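Local coordinates for protein papain-like protease (Human betacoronavirus 2c EMC/2012, PDB 4PT5) that probably acts as a viral cysteine protease of the papain-like peptidase clan, cleaving the coronavirus replicase polyprotein and, as in related enzymes, removing ubiquitin, at residues P244-S249 against P315-S320. Numbering follows the deposited sequence.
Sequences PWLLLS and PGQKYS
Trp245 and Gly316 meet where two antiparallel neighbours, strands 245-250 and 304-315, reach the junction between the palm sheet and the zinc-bearing fingers of this papain-like protease. Their CA atoms lie 3.9 Å apart, the closest CA-CA pair of the two segments, and the main chains touch directly: Trp245 CA stands 3.6 Å from Pro315 O. Pro244 O comes within 3.2 Å of Gly316 N, but the angle is too poor for a hydrogen bond. The sheet pairing is made one step further along, by backbone bonds of Leu246 to Phe314 and of Leu248 to Val312.

One pair of side chains carries the remaining contact. Leu246 points its CB toward 315-320, and Gln317 bends at chi2 (-63°), which folds its chain back against the leucine. The two side chains cross at about a right angle. Gln317 CG rests 3.9 Å from Leu246 CB, and Leu246 CD2 lies 3.8 Å from Gln317 CD, so the leucine's CB and CD2 meet the CG methylene and the amide carbon of the glutamine. Leu220 and Val217 of helix 217-220 pack on Leu246 and Gln317, respectively, bringing that helix against both residues.

The CB of Trp245 points away from 315-320, and this residue makes its contact through the backbone. Thr243 OG1 accepts a hydrogen bond from Gln317 N, tying the departing chain to the turn that precedes Pro244, and beyond it 318-320 pairs antiparallel with 233-242. Both connections change sheets here: 233-242 leads into 245-250 and 304-315 into 318-320, consistent with the palm-to-fingers junction of coronavirus papain-like proteases.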
ATOM      1  N   PRO A 244     -18.503  11.180  17.515  1.00 69.29           N
ATOM      2  CA  PRO A 244     -19.442  10.076  17.750  1.00 68.18           C
ATOM      3  C   PRO A 244     -18.781   8.891  18.462  1.00 67.85           C
ATOM      4  O   PRO A 244     -19.467   8.096  19.109  1.00 67.48           O
ATOM      5  CB  PRO A 244     -19.872   9.674  16.336  1.00 67.60           C
ATOM      6  CG  PRO A 244     -18.736  10.080  15.464  1.00 68.41           C
ATOM      7  CD  PRO A 244     -18.185  11.333  16.082  1.00 69.55           C
ATOM      8  N   TRP A 245     -17.460   8.788  18.327  1.00 67.46           N
ATOM      9  CA  TRP A 245     -16.642   7.758  18.975  1.00 67.81           C
ATOM     10  C   TRP A 245     -15.197   8.153  18.867  1.00 67.77           C
ATOM     11  O   TRP A 245     -14.853   9.042  18.085  1.00 69.12           O
ATOM     12  CB  TRP A 245     -16.868   6.387  18.336  1.00 66.71           C
ATOM     13  CG  TRP A 245     -16.827   6.401  16.826  1.00 66.11           C
ATOM     14  CD1 TRP A 245     -17.906   6.478  15.949  1.00 66.16           C
ATOM     15  CD2 TRP A 245     -15.637   6.342  15.960  1.00 66.06           C
ATOM     16  NE1 TRP A 245     -17.481   6.466  14.644  1.00 66.23           N
ATOM     17  CE2 TRP A 245     -16.134   6.387  14.579  1.00 66.18           C
ATOM     18  CE3 TRP A 245     -14.265   6.255  16.181  1.00 65.92           C
ATOM     19  CZ2 TRP A 245     -15.277   6.349  13.489  1.00 65.75           C
ATOM     20  CZ3 TRP A 245     -13.412   6.216  15.072  1.00 64.13           C
ATOM     21  CH2 TRP A 245     -13.907   6.263  13.761  1.00 64.05           C
ATOM     22  N   LEU A 246     -14.332   7.500  19.640  1.00 65.61           N
ATOM     23  CA  LEU A 246     -12.907   7.819  19.615  1.00 65.30           C
ATOM     24  C   LEU A 246     -12.023   6.580  19.578  1.00 65.55           C
ATOM     25  O   LEU A 246     -12.044   5.761  20.497  1.00 65.77           O
ATOM     26  CB  LEU A 246     -12.529   8.701  20.812  1.00 66.80           C
ATOM     27  CG  LEU A 246     -11.052   9.061  21.029  1.00 65.70           C
ATOM     28  CD1 LEU A 246     -10.532  10.017  19.960  1.00 65.96           C
ATOM     29  CD2 LEU A 246     -10.853   9.651  22.416  1.00 65.35           C
ATOM     30  N   LEU A 247     -11.237   6.465  18.512  1.00 65.41           N
ATOM     31  CA  LEU A 247     -10.254   5.398  18.385  1.00 64.74           C
ATOM     32  C   LEU A 247      -8.861   5.944  18.677  1.00 65.73           C
ATOM     33  O   LEU A 247      -8.424   6.916  18.053  1.00 66.20           O
ATOM     34  CB  LEU A 247     -10.309   4.776  16.983  1.00 63.78           C
ATOM     35  CG  LEU A 247      -9.430   3.555  16.683  1.00 62.85           C
ATOM     36  CD1 LEU A 247      -9.919   2.313  17.416  1.00 61.57           C
ATOM     37  CD2 LEU A 247      -9.375   3.305  15.183  1.00 62.24           C
ATOM     38  N   LEU A 248      -8.181   5.322  19.640  1.00 64.51           N
ATOM     39  CA  LEU A 248      -6.805   5.673  19.985  1.00 63.41           C
ATOM     40  C   LEU A 248      -5.879   4.497  19.701  1.00 64.82           C
ATOM     41  O   LEU A 248      -6.225   3.348  19.972  1.00 65.11           O
ATOM     42  CB  LEU A 248      -6.692   6.081  21.458  1.00 62.61           C
ATOM     43  CG  LEU A 248      -7.511   7.248  22.022  1.00 62.95           C
ATOM     44  CD1 LEU A 248      -7.230   7.397  23.508  1.00 62.99           C
ATOM     45  CD2 LEU A 248      -7.229   8.560  21.305  1.00 63.82           C
ATOM     46  N   SER A 249      -4.699   4.789  19.158  1.00 65.25           N
ATOM     47  CA  SER A 249      -3.742   3.747  18.802  1.00 64.64           C
ATOM     48  C   SER A 249      -2.339   4.029  19.323  1.00 65.50           C
ATOM     49  O   SER A 249      -1.951   5.180  19.525  1.00 67.07           O
ATOM     50  CB  SER A 249      -3.699   3.547  17.285  1.00 65.23           C
ATOM     51  OG  SER A 249      -4.948   3.102  16.791  1.00 66.86           O
ATOM     52  N   PRO A 315     -16.368   5.734  23.533  1.00 64.62           N
ATOM     53  CA  PRO A 315     -17.622   6.307  23.035  1.00 65.10           C
ATOM     54  C   PRO A 315     -17.437   7.751  22.556  1.00 65.23           C
ATOM     55  O   PRO A 315     -16.314   8.262  22.546  1.00 63.82           O
ATOM     56  CB  PRO A 315     -18.547   6.267  24.261  1.00 63.73           C
ATOM     57  CG  PRO A 315     -17.882   5.366  25.244  1.00 63.21           C
ATOM     58  CD  PRO A 315     -16.417   5.521  24.988  1.00 63.26           C
ATOM     59  N   GLY A 316     -18.533   8.392  22.159  1.00 67.05           N
ATOM     60  CA  GLY A 316     -18.503   9.776  21.690  1.00 68.15           C
ATOM     61  C   GLY A 316     -18.029  10.758  22.742  1.00 69.21           C
ATOM     62  O   GLY A 316     -18.497  10.732  23.880  1.00 72.03           O
ATOM     63  N   GLN A 317     -17.090  11.618  22.357  1.00 69.86           N
ATOM     64  CA  GLN A 317     -16.547  12.629  23.260  1.00 70.51           C
ATOM     65  C   GLN A 317     -17.355  13.924  23.193  1.00 73.23           C
ATOM     66  O   GLN A 317     -17.905  14.273  22.144  1.00 72.46           O
ATOM     67  CB  GLN A 317     -15.076  12.922  22.936  1.00 68.65           C
ATOM     68  CG  GLN A 317     -14.182  11.704  22.742  1.00 68.31           C
ATOM     69  CD  GLN A 317     -14.059  10.850  23.987  1.00 67.81           C
ATOM     70  OE1 GLN A 317     -14.862   9.949  24.217  1.00 68.83           O
ATOM     71  NE2 GLN A 317     -13.039  11.121  24.788  1.00 67.47           N
ATOM     72  N   LYS A 318     -17.432  14.614  24.328  1.00 76.69           N
ATOM     73  CA  LYS A 318     -18.025  15.948  24.425  1.00 79.63           C
ATOM     74  C   LYS A 318     -17.344  16.656  25.595  1.00 79.34           C
ATOM     75  O   LYS A 318     -17.750  16.507  26.752  1.00 77.34           O
ATOM     76  CB  LYS A 318     -19.546  15.868  24.617  1.00 82.39           C
ATOM     77  CG  LYS A 318     -20.294  17.123  24.180  1.00 84.61           C
ATOM     78  CD  LYS A 318     -21.799  16.895  24.085  1.00 86.09           C
ATOM     79  CE  LYS A 318     -22.527  17.266  25.373  1.00 86.44           C
ATOM     80  NZ  LYS A 318     -22.386  16.241  26.445  1.00 87.00           N
ATOM     81  N   TYR A 319     -16.294  17.413  25.281  1.00 79.25           N
ATOM     82  CA  TYR A 319     -15.379  17.938  26.294  1.00 77.79           C
ATOM     83  C   TYR A 319     -14.833  19.327  25.968  1.00 76.56           C
ATOM     84  O   TYR A 319     -14.534  19.637  24.813  1.00 74.37           O
ATOM     85  CB  TYR A 319     -14.228  16.939  26.518  1.00 75.53           C
ATOM     86  CG  TYR A 319     -12.980  17.514  27.158  1.00 74.68           C
ATOM     87  CD1 TYR A 319     -12.908  17.722  28.535  1.00 73.61           C
ATOM     88  CD2 TYR A 319     -11.866  17.841  26.382  1.00 75.51           C
ATOM     89  CE1 TYR A 319     -11.764  18.248  29.119  1.00 74.83           C
ATOM     90  CE2 TYR A 319     -10.720  18.367  26.957  1.00 74.59           C
ATOM     91  CZ  TYR A 319     -10.673  18.568  28.322  1.00 74.36           C
ATOM     92  OH  TYR A 319      -9.534  19.087  28.891  1.00 75.44           O
ATOM     93  N   SER A 320     -14.719  20.152  27.007  1.00 79.16           N
ATOM     94  CA  SER A 320     -14.053  21.449  26.933  1.00 83.24           C
ATOM     95  C   SER A 320     -13.049  21.565  28.074  1.00 87.16           C
ATOM     96  O   SER A 320     -13.338  21.150  29.200  1.00 86.58           O
ATOM     97  CB  SER A 320     -15.065  22.593  27.003  1.00 81.06           C
ATOM     98  OG  SER A 320     -15.799  22.694  25.796  1.00 80.49           O
TER